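Local coordinates for flagellar hook-associated protein 2 (Bdellovibrio bacteriovorus, PDB 6KTY) that probably caps the tip of the growing flagellar filament, helping flagellin subunits polymerise there and keeping them from leaking out unassembled, at residues A41-P52 with Q140-Q151; I91-V102 with F113-S121. All coordinates share one frame; numbering follows the deposited sequence.

Interaction 1 (A41-P52 with Q140-Q151)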
loop_
_atom_site.group_PDB
_atom_site.type_symbol
_atom_site.label_atom_id
_atom_site.label_comp_id
_atom_site.label_asym_id
_atom_site.label_seq_id
_atom_site.Cartn_x
_atom_site.Cartn_y
_atom_site.Cartn_z
ATOM N N ALA A 41 -7.573 14.250 7.515
ATOM C CA ALA A 41 -8.514 15.367 7.625
ATOM C C ALA A 41 -8.519 16.168 6.299
ATOM O O ALA A 41 -7.477 16.305 5.675
ATOM C CB ALA A 41 -8.132 16.251 8.791
ATOM N N GLN A 42 -9.692 16.657 5.886
ATOM C CA GLN A 42 -9.876 17.273 4.568
ATOM C C GLN A 42 -10.277 18.741 4.739
ATOM O O GLN A 42 -11.132 19.058 5.589
ATOM C CB GLN A 42 -10.970 16.564 3.772
ATOM C CG GLN A 42 -10.861 15.079 3.682
ATOM C CD GLN A 42 -9.825 14.638 2.660
ATOM O OE1 GLN A 42 -9.913 14.990 1.497
ATOM N NE2 GLN A 42 -8.854 13.871 3.096
ATOM N N LYS A 43 -9.649 19.607 3.933
ATOM C CA LYS A 43 -10.031 21.008 3.800
ATOM C C LYS A 43 -11.292 21.128 2.967
ATOM O O LYS A 43 -11.452 20.389 2.009
ATOM C CB LYS A 43 -8.937 21.800 3.079
ATOM C CG LYS A 43 -7.612 21.848 3.774
ATOM C CD LYS A 43 -6.572 22.466 2.819
ATOM C CE LYS A 43 -5.164 21.925 3.060
ATOM N NZ LYS A 43 -4.763 20.933 1.978
ATOM N N PRO A 44 -12.168 22.098 3.293
ATOM C CA PRO A 44 -13.279 22.369 2.376
ATOM C C PRO A 44 -12.666 22.982 1.108
ATOM O O PRO A 44 -11.657 23.695 1.216
ATOM C CB PRO A 44 -14.107 23.408 3.131
ATOM C CG PRO A 44 -13.075 24.146 3.940
ATOM C CD PRO A 44 -12.003 23.178 4.276
ATOM N N ALA A 45 -13.253 22.735 -0.051
ATOM C CA ALA A 45 -12.691 23.252 -1.302
ATOM C C ALA A 45 -13.657 23.243 -2.442
ATOM O O ALA A 45 -14.672 22.527 -2.404
ATOM C CB ALA A 45 -11.382 22.464 -1.681
ATOM N N ALA A 46 -13.373 24.040 -3.474
ATOM C CA ALA A 46 -14.241 24.047 -4.680
ATOM C C ALA A 46 -13.362 24.278 -5.903
ATOM O O ALA A 46 -12.264 24.910 -5.818
ATOM C CB ALA A 46 -15.408 25.132 -4.573
ATOM N N MET A 47 -13.759 23.707 -7.016
ATOM C CA MET A 47 -12.934 23.839 -8.227
ATOM C C MET A 47 -13.792 24.325 -9.347
ATOM O O MET A 47 -14.897 23.795 -9.546
ATOM C CB MET A 47 -12.263 22.506 -8.619
ATOM C CG MET A 47 -11.158 22.662 -9.688
ATOM S SD MET A 47 -10.240 21.177 -10.041
ATOM C CE MET A 47 -9.118 21.163 -8.661
ATOM N N SER A 48 -13.296 25.304 -10.102
ATOM C CA SER A 48 -14.086 25.845 -11.234
ATOM C C SER A 48 -14.210 24.909 -12.437
ATOM O O SER A 48 -13.473 23.924 -12.557
ATOM C CB SER A 48 -13.518 27.193 -11.705
ATOM O OG SER A 48 -12.391 26.988 -12.543
ATOM N N ASN A 49 -15.166 25.226 -13.316
ATOM C CA ASN A 49 -15.126 24.790 -14.716
ATOM C C ASN A 49 -13.826 25.210 -15.421
ATOM O O ASN A 49 -13.070 26.059 -14.910
ATOM C CB ASN A 49 -16.373 25.279 -15.474
ATOM C CG ASN A 49 -16.521 26.813 -15.479
ATOM O OD1 ASN A 49 -16.218 27.482 -14.512
ATOM N ND2 ASN A 49 -16.993 27.352 -16.596
ATOM N N GLY A 50 -13.550 24.578 -16.549
ATOM C CA GLY A 50 -12.293 24.761 -17.284
ATOM C C GLY A 50 -12.338 25.996 -18.172
ATOM O O GLY A 50 -13.388 26.342 -18.733
ATOM N N PHE A 51 -11.189 26.657 -18.303
ATOM C CA PHE A 51 -11.036 27.825 -19.159
ATOM C C PHE A 51 -9.917 27.577 -20.144
ATOM O O PHE A 51 -8.959 26.827 -19.825
ATOM C CB PHE A 51 -10.722 29.047 -18.304
ATOM C CG PHE A 51 -11.919 29.613 -17.605
ATOM C CD1 PHE A 51 -12.470 28.973 -16.501
ATOM C CD2 PHE A 51 -12.497 30.795 -18.046
ATOM C CE1 PHE A 51 -13.589 29.502 -15.862
ATOM C CE2 PHE A 51 -13.630 31.328 -17.401
ATOM C CZ PHE A 51 -14.183 30.677 -16.336
ATOM N N PRO A 52 -9.991 28.223 -21.329
ATOM C CA PRO A 52 -8.959 27.978 -22.315
ATOM C C PRO A 52 -7.630 28.637 -21.981
ATOM O O PRO A 52 -6.632 28.323 -22.592
ATOM C CB PRO A 52 -9.558 28.549 -23.623
ATOM C CG PRO A 52 -10.532 29.608 -23.184
ATOM C CD PRO A 52 -11.038 29.145 -21.818
ATOM N N GLN A 140 -16.927 34.466 -20.332
ATOM C CA GLN A 140 -17.311 33.103 -20.121
ATOM C C GLN A 140 -17.796 32.944 -18.685
ATOM O O GLN A 140 -17.273 33.575 -17.772
ATOM C CB GLN A 140 -16.113 32.195 -20.389
ATOM C CG GLN A 140 -16.413 30.706 -20.269
ATOM C CD GLN A 140 -15.162 29.834 -20.303
ATOM O OE1 GLN A 140 -14.204 30.115 -21.039
ATOM N NE2 GLN A 140 -15.166 28.771 -19.504
ATOM N N ASP A 141 -18.773 32.065 -18.505
ATOM C CA ASP A 141 -19.322 31.742 -17.193
ATOM C C ASP A 141 -18.303 31.041 -16.294
ATOM O O ASP A 141 -17.684 30.049 -16.709
ATOM C CB ASP A 141 -20.529 30.807 -17.367
ATOM C CG ASP A 141 -21.736 31.506 -17.962
ATOM O OD1 ASP A 141 -21.869 32.752 -17.822
ATOM O OD2 ASP A 141 -22.567 30.805 -18.575
ATOM N N MET A 142 -18.125 31.543 -15.072
ATOM C CA MET A 142 -17.370 30.807 -14.055
ATOM C C MET A 142 -18.304 30.229 -13.033
ATOM O O MET A 142 -19.172 30.924 -12.523
ATOM C CB MET A 142 -16.358 31.692 -13.304
ATOM C CG MET A 142 -15.278 30.871 -12.656
ATOM S SD MET A 142 -15.546 30.523 -10.909
ATOM C CE MET A 142 -14.632 31.946 -10.287
ATOM N N TYR A 143 -18.092 28.960 -12.731
ATOM C CA TYR A 143 -18.853 28.307 -11.705
ATOM C C TYR A 143 -18.003 27.218 -11.080
ATOM O O TYR A 143 -17.051 26.729 -11.677
ATOM C CB TYR A 143 -20.197 27.744 -12.263
ATOM C CG TYR A 143 -20.075 26.632 -13.301
ATOM C CD1 TYR A 143 -19.867 26.927 -14.646
ATOM C CD2 TYR A 143 -20.238 25.290 -12.934
ATOM C CE1 TYR A 143 -19.774 25.909 -15.595
ATOM C CE2 TYR A 143 -20.131 24.267 -13.862
ATOM C CZ TYR A 143 -19.914 24.586 -15.189
ATOM O OH TYR A 143 -19.818 23.574 -16.094
ATOM N N PHE A 144 -18.347 26.868 -9.864
ATOM C CA PHE A 144 -17.717 25.766 -9.159
ATOM C C PHE A 144 -18.378 24.453 -9.580
ATOM O O PHE A 144 -19.462 24.137 -9.120
ATOM C CB PHE A 144 -17.814 26.019 -7.644
ATOM C CG PHE A 144 -16.997 27.216 -7.165
ATOM C CD1 PHE A 144 -15.631 27.324 -7.475
ATOM C CD2 PHE A 144 -17.567 28.188 -6.351
ATOM C CE1 PHE A 144 -14.875 28.377 -7.021
ATOM C CE2 PHE A 144 -16.811 29.281 -5.903
ATOM C CZ PHE A 144 -15.462 29.376 -6.238
ATOM N N GLU A 145 -17.725 23.722 -10.490
ATOM C CA GLU A 145 -18.242 22.465 -11.065
ATOM C C GLU A 145 -18.220 21.384 -9.979
ATOM O O GLU A 145 -19.040 20.468 -9.957
ATOM C CB GLU A 145 -17.344 22.041 -12.239
ATOM C CG GLU A 145 -18.010 21.203 -13.349
ATOM C CD GLU A 145 -17.074 20.933 -14.543
ATOM O OE1 GLU A 145 -15.894 21.363 -14.529
ATOM O OE2 GLU A 145 -17.513 20.281 -15.517
ATOM N N GLU A 146 -17.291 21.525 -9.036
ATOM C CA GLU A 146 -17.169 20.554 -7.975
ATOM C C GLU A 146 -16.830 21.235 -6.663
ATOM O O GLU A 146 -16.073 22.199 -6.650
ATOM C CB GLU A 146 -16.054 19.576 -8.363
ATOM C CG GLU A 146 -16.465 18.113 -8.511
ATOM C CD GLU A 146 -15.253 17.194 -8.497
ATOM O OE1 GLU A 146 -14.508 17.192 -9.512
ATOM O OE2 GLU A 146 -15.021 16.517 -7.460
ATOM N N SER A 147 -17.399 20.759 -5.560
ATOM C CA SER A 147 -16.923 21.175 -4.240
ATOM C C SER A 147 -16.799 19.996 -3.281
ATOM O O SER A 147 -17.390 18.931 -3.518
ATOM C CB SER A 147 -17.824 22.244 -3.641
ATOM O OG SER A 147 -19.152 21.804 -3.564
ATOM N N ARG A 148 -16.011 20.195 -2.227
ATOM C CA ARG A 148 -15.797 19.188 -1.190
ATOM C C ARG A 148 -15.941 19.797 0.212
ATOM O O ARG A 148 -15.463 20.907 0.473
ATOM C CB ARG A 148 -14.449 18.534 -1.378
ATOM C CG ARG A 148 -14.415 17.532 -2.564
ATOM C CD ARG A 148 -13.098 16.805 -2.624
ATOM N NE ARG A 148 -13.054 15.503 -1.910
ATOM C CZ ARG A 148 -12.470 15.293 -0.716
ATOM N NH1 ARG A 148 -11.937 16.283 0.005
ATOM N NH2 ARG A 148 -12.464 14.072 -0.206
ATOM N N LYS A 149 -16.613 19.071 1.098
ATOM C CA LYS A 149 -16.835 19.547 2.435
ATOM C C LYS A 149 -15.576 19.282 3.240
ATOM O O LYS A 149 -14.814 18.354 2.948
ATOM C CB LYS A 149 -18.002 18.814 3.120
ATOM C CG LYS A 149 -19.304 18.841 2.353
ATOM C CD LYS A 149 -20.310 17.898 3.028
ATOM C CE LYS A 149 -21.612 17.738 2.231
ATOM N NZ LYS A 149 -22.255 16.428 2.605
ATOM N N ALA A 150 -15.365 20.104 4.245
ATOM C CA ALA A 150 -14.316 19.848 5.235
ATOM C C ALA A 150 -14.654 18.542 5.966
ATOM O O ALA A 150 -15.834 18.262 6.245
ATOM C CB ALA A 150 -14.249 20.970 6.237
ATOM N N GLN A 151 -13.628 17.768 6.284
ATOM C CA GLN A 151 -13.826 16.527 7.037
ATOM C C GLN A 151 -12.761 16.286 8.085
ATOM O O GLN A 151 -11.600 16.697 7.958
ATOM C CB GLN A 151 -13.804 15.307 6.131
ATOM C CG GLN A 151 -14.871 15.226 5.032
ATOM C CD GLN A 151 -14.860 13.847 4.391
ATOM O OE1 GLN A 151 -14.915 12.835 5.101
ATOM N NE2 GLN A 151 -14.764 13.789 3.064
HETATM O O HOH W 1 -10.815 18.516 0.198
HETATM O O HOH W 2 -14.634 21.725 -17.241
#

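Interaction 2 (I91-V102 with F113-S121)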
loop_
_atom_site.group_PDB
_atom_site.type_symbol
_atom_site.label_atom_id
_atom_site.label_comp_id
_atom_site.label_asym_id
_atom_site.label_seq_id
_atom_site.Cartn_x
_atom_site.Cartn_y
_atom_site.Cartn_z
ATOM N N ILE A 91 -8.664 36.765 -4.514
ATOM C CA ILE A 91 -9.093 35.869 -3.425
ATOM C C ILE A 91 -7.956 35.768 -2.430
ATOM O O ILE A 91 -8.182 35.975 -1.251
ATOM C CB ILE A 91 -9.555 34.471 -3.889
ATOM C CG1 ILE A 91 -10.847 34.566 -4.719
ATOM C CG2 ILE A 91 -9.797 33.547 -2.718
ATOM C CD1 ILE A 91 -11.220 33.266 -5.532
ATOM N N ASN A 92 -6.724 35.527 -2.874
ATOM C CA ASN A 92 -5.645 35.426 -1.897
ATOM C C ASN A 92 -5.451 36.767 -1.142
ATOM O O ASN A 92 -5.288 36.769 0.075
ATOM C CB ASN A 92 -4.339 34.963 -2.538
ATOM C CG ASN A 92 -4.387 33.500 -2.963
ATOM O OD1 ASN A 92 -5.089 32.685 -2.340
ATOM N ND2 ASN A 92 -3.658 33.158 -4.044
ATOM N N ALA A 93 -5.517 37.899 -1.851
ATOM C CA ALA A 93 -5.251 39.199 -1.213
ATOM C C ALA A 93 -6.375 39.594 -0.259
ATOM O O ALA A 93 -6.158 40.386 0.627
ATOM C CB ALA A 93 -5.042 40.293 -2.252
ATOM N N ALA A 94 -7.575 39.049 -0.446
ATOM C CA ALA A 94 -8.695 39.341 0.444
ATOM C C ALA A 94 -8.461 38.847 1.874
ATOM O O ALA A 94 -9.085 39.342 2.806
ATOM C CB ALA A 94 -9.963 38.721 -0.109
ATOM N N ASN A 95 -7.633 37.813 2.047
ATOM C CA ASN A 95 -7.317 37.315 3.391
ATOM C C ASN A 95 -8.584 36.842 4.157
ATOM O O ASN A 95 -8.789 37.199 5.296
ATOM C CB ASN A 95 -6.537 38.390 4.180
ATOM C CG ASN A 95 -5.670 37.793 5.302
ATOM O OD1 ASN A 95 -4.948 36.822 5.088
ATOM N ND2 ASN A 95 -5.755 38.358 6.487
ATOM N N VAL A 96 -9.432 36.058 3.507
ATOM C CA VAL A 96 -10.689 35.623 4.127
ATOM C C VAL A 96 -10.670 34.131 4.547
ATOM O O VAL A 96 -11.721 33.495 4.643
ATOM C CB VAL A 96 -11.897 35.946 3.200
ATOM C CG1 VAL A 96 -12.034 37.458 3.077
ATOM C CG2 VAL A 96 -11.737 35.289 1.839
ATOM N N GLY A 97 -9.476 33.582 4.777
ATOM C CA GLY A 97 -9.309 32.194 5.203
ATOM C C GLY A 97 -9.280 31.200 4.051
ATOM O O GLY A 97 -9.499 29.997 4.272
ATOM N N LEU A 98 -9.074 31.706 2.827
ATOM C CA LEU A 98 -9.108 30.900 1.615
ATOM C C LEU A 98 -7.788 31.019 0.865
ATOM O O LEU A 98 -7.108 32.042 0.956
ATOM C CB LEU A 98 -10.273 31.308 0.716
ATOM C CG LEU A 98 -11.660 31.111 1.351
ATOM C CD1 LEU A 98 -12.692 31.679 0.431
ATOM C CD2 LEU A 98 -11.951 29.671 1.661
ATOM N N LYS A 99 -7.388 29.944 0.197
ATOM C CA LYS A 99 -6.170 29.945 -0.636
ATOM C C LYS A 99 -6.610 29.498 -2.023
ATOM O O LYS A 99 -7.302 28.493 -2.153
ATOM C CB LYS A 99 -5.113 28.996 -0.055
ATOM C CG LYS A 99 -3.951 28.600 -1.004
ATOM C CD LYS A 99 -3.188 27.367 -0.444
ATOM C CE LYS A 99 -2.916 26.307 -1.498
ATOM N NZ LYS A 99 -4.173 25.791 -2.165
ATOM N N ALA A 100 -6.271 30.280 -3.040
ATOM C CA ALA A 100 -6.699 30.004 -4.389
ATOM C C ALA A 100 -5.458 29.669 -5.198
ATOM O O ALA A 100 -4.393 30.218 -4.968
ATOM C CB ALA A 100 -7.396 31.222 -4.976
ATOM N N GLN A 101 -5.605 28.770 -6.150
ATOM C CA GLN A 101 -4.572 28.601 -7.166
ATOM C C GLN A 101 -5.200 28.177 -8.466
ATOM O O GLN A 101 -6.353 27.674 -8.504
ATOM C CB GLN A 101 -3.502 27.613 -6.683
ATOM C CG GLN A 101 -4.037 26.195 -6.448
ATOM C CD GLN A 101 -2.967 25.270 -5.790
ATOM O OE1 GLN A 101 -2.593 25.449 -4.625
ATOM N NE2 GLN A 101 -2.496 24.298 -6.538
ATOM N N VAL A 102 -4.471 28.337 -9.561
ATOM C CA VAL A 102 -5.027 27.876 -10.844
ATOM C C VAL A 102 -4.305 26.583 -11.224
ATOM O O VAL A 102 -3.093 26.542 -11.227
ATOM C CB VAL A 102 -4.865 28.928 -11.943
ATOM C CG1 VAL A 102 -5.295 28.373 -13.279
ATOM C CG2 VAL A 102 -5.651 30.210 -11.563
ATOM N N PHE A 113 -7.670 25.062 -17.852
ATOM C CA PHE A 113 -7.325 25.847 -16.650
ATOM C C PHE A 113 -8.504 25.941 -15.683
ATOM O O PHE A 113 -9.610 26.285 -16.084
ATOM C CB PHE A 113 -6.801 27.239 -17.012
ATOM C CG PHE A 113 -5.493 27.214 -17.760
ATOM C CD1 PHE A 113 -4.285 27.118 -17.080
ATOM C CD2 PHE A 113 -5.468 27.292 -19.142
ATOM C CE1 PHE A 113 -3.067 27.121 -17.776
ATOM C CE2 PHE A 113 -4.263 27.266 -19.837
ATOM C CZ PHE A 113 -3.064 27.174 -19.152
ATOM N N LYS A 114 -8.264 25.605 -14.417
ATOM C CA LYS A 114 -9.301 25.681 -13.385
ATOM C C LYS A 114 -8.870 26.389 -12.136
ATOM O O LYS A 114 -7.691 26.305 -11.731
ATOM C CB LYS A 114 -9.790 24.288 -13.057
ATOM C CG LYS A 114 -10.543 23.666 -14.201
ATOM C CD LYS A 114 -10.833 22.241 -13.908
ATOM C CE LYS A 114 -11.551 21.600 -15.098
ATOM N NZ LYS A 114 -11.974 20.207 -14.850
ATOM N N LEU A 115 -9.801 27.137 -11.549
ATOM C CA LEU A 115 -9.549 27.805 -10.279
ATOM C C LEU A 115 -9.905 26.818 -9.178
ATOM O O LEU A 115 -10.989 26.228 -9.198
ATOM C CB LEU A 115 -10.379 29.083 -10.146
ATOM C CG LEU A 115 -10.214 29.880 -8.843
ATOM C CD1 LEU A 115 -8.865 30.618 -8.820
ATOM C CD2 LEU A 115 -11.368 30.862 -8.704
ATOM N N LEU A 116 -8.954 26.591 -8.277
ATOM C CA LEU A 116 -9.163 25.770 -7.086
ATOM C C LEU A 116 -9.135 26.685 -5.871
ATOM O O LEU A 116 -8.147 27.408 -5.653
ATOM C CB LEU A 116 -8.049 24.716 -6.973
ATOM C CG LEU A 116 -7.900 23.952 -5.627
ATOM C CD1 LEU A 116 -9.108 23.042 -5.420
ATOM C CD2 LEU A 116 -6.604 23.104 -5.583
ATOM N N VAL A 117 -10.180 26.656 -5.062
ATOM C CA VAL A 117 -10.209 27.505 -3.861
ATOM C C VAL A 117 -10.388 26.548 -2.651
ATOM O O VAL A 117 -11.329 25.765 -2.622
ATOM C CB VAL A 117 -11.345 28.514 -3.950
ATOM C CG1 VAL A 117 -11.437 29.376 -2.704
ATOM C CG2 VAL A 117 -11.211 29.402 -5.228
ATOM N N SER A 118 -9.505 26.622 -1.668
ATOM C CA SER A 118 -9.584 25.726 -0.520
ATOM C C SER A 118 -9.489 26.494 0.798
ATOM O O SER A 118 -8.813 27.520 0.871
ATOM C CB SER A 118 -8.513 24.672 -0.656
ATOM O OG SER A 118 -7.248 25.265 -0.385
ATOM N N GLY A 119 -10.202 26.018 1.824
ATOM C CA GLY A 119 -10.065 26.550 3.180
ATOM C C GLY A 119 -8.661 26.275 3.650
ATOM O O GLY A 119 -7.956 25.451 3.064
ATOM N N LEU A 120 -8.231 26.955 4.698
ATOM C CA LEU A 120 -6.892 26.724 5.243
ATOM C C LEU A 120 -6.921 25.663 6.341
ATOM O O LEU A 120 -5.879 25.143 6.699
ATOM C CB LEU A 120 -6.292 28.020 5.782
ATOM C CG LEU A 120 -5.950 29.071 4.716
ATOM C CD1 LEU A 120 -5.640 30.426 5.372
ATOM C CD2 LEU A 120 -4.764 28.587 3.871
ATOM N N SER A 121 -8.112 25.352 6.884
ATOM C CA SER A 121 -8.236 24.391 7.998
ATOM C C SER A 121 -9.051 23.195 7.603
ATOM O O SER A 121 -10.014 23.296 6.844
ATOM C CB SER A 121 -8.920 25.026 9.206
ATOM O OG SER A 121 -8.162 26.120 9.681
HETATM O O HOH W 3 -10.163 28.353 6.343
#

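Interaction 1 (A41-P52 with Q140-Q151)
Tyr143 meets Asn49 because its CG stands between the backbone N and the carbonyl carbon (chi1 65°), which swings the ring beneath Asn49 CB, so that this carbon lies over one ring face in a CH-pi contact. A like torsion at Asn49 directs its amide into the opposite backbone: ND2 donates to Asp141 O at 2.8 Å, nearly in its own amide plane, while OD1 takes Tyr143 N at 3.0 Å from above the carbonyl plane rather than on a lone pair. With Asn49 N bound to Tyr143 O, three bonds fix this residue and the rotation of its amide. Further along, the extended Gln140 side chain slides antiparallel to Phe51 and stacks its amide on the ring, the planes 13° apart, with NE2 donating to Gly50 O at 3.1 Å. At the other end Gln42, bent at chi2, offers an in-plane lone pair of OE1 to Arg148 NH1 at 2.8 Å; the bond from NH2 is weak.

Between these clusters the strands run antiparallel, 169° between axes. Met47 is matched by two residues, Glu145 and Glu146, whose N atoms both bond weakly to Met47 O, while Met47 N binds Glu146 O at 2.8 Å: a classic beta bulge. Across it Ala46 CB sits over one face of the Phe144 ring, 3.9 Å from its centroid. Ala45 and Met47 pack on Phe160 of a second subunit. Within this chain strand 144-148 is an outer strand of a four-stranded antiparallel sheet; strand 45-48 separates it from strand 113-119, and Phe144 meets Phe130 of strand 129-136 edge-to-face.

Interaction 2 (I91-V102 with F113-S121)
Ile91 CD1, at the tip of its side chain, reaches Val117 CG2 at 3.9 Å and Leu115 CD2 at 4.0 Å, both tip to tip, so the end of helix 84-94 closes over the sheet face that carries Leu98, Ala100, Val102, Leu115 and Val117. On this face Leu98 lies obliquely across Val117, and Val102 CG1 comes to the edge of the Phe113 ring, 4.1 Å from CD1. The reverse face is mixed: Gln101 CG runs alongside Leu116 CD2, while Lys99 NZ donates to Gln101 OE1 at 2.9 Å, from above the carbonyl plane.

What positions these groups is a hairpin whose strand directions make 160°, close to antiparallel. Lys99 pairs with Ser118 and Gln101 with Leu116 through two backbone bonds each; the bond from Leu116 N to Gln101 O, 2.8 Å, is almost straight at 174°. The helix is tied to strand 98-104 by Asn92, whose OD1 accepts Ala100 N at 2.8 Å while ND2 donates to Ala100 O. At the open end of the hairpin, away from its turn, a water bridges Gly97 O and Leu120 N, whose direct bond is weak.

Gln101 NE2 binds Leu172 O of a second subunit, and Leu116 packs on Phe160 of that subunit. The chemistry therefore divides by face: methyl groups buried under the helix give an apolar interior, and the Lys99, Gln101 and Leu116 side contributes polar and apolar groups to a subunit interface.

Overall arrangement
Interactions 1 and 2, with centres about 10 Å apart, build one four-stranded antiparallel sheet, ordered 98-104, 113-119, 45-48, 144-148. Its two middle strands join them: Ser48 N lies 2.6 Å from Leu115 O, and Phe51 N lies 2.7 Å from Phe113 O, both probable hydrogen bonds. Ser48 OG also bonds Leu115 N. Along the chain, the hairpin of interaction 2 is nested inside the loop closed by interaction 1: segments 41-52 and 140-151, 88 residues apart at their closest ends, pair around it. Both contacts reach the second subunit, where Phe160 packs against Met47 and Leu116, consistent with a shared assembly surface in this fragment of the cap protein.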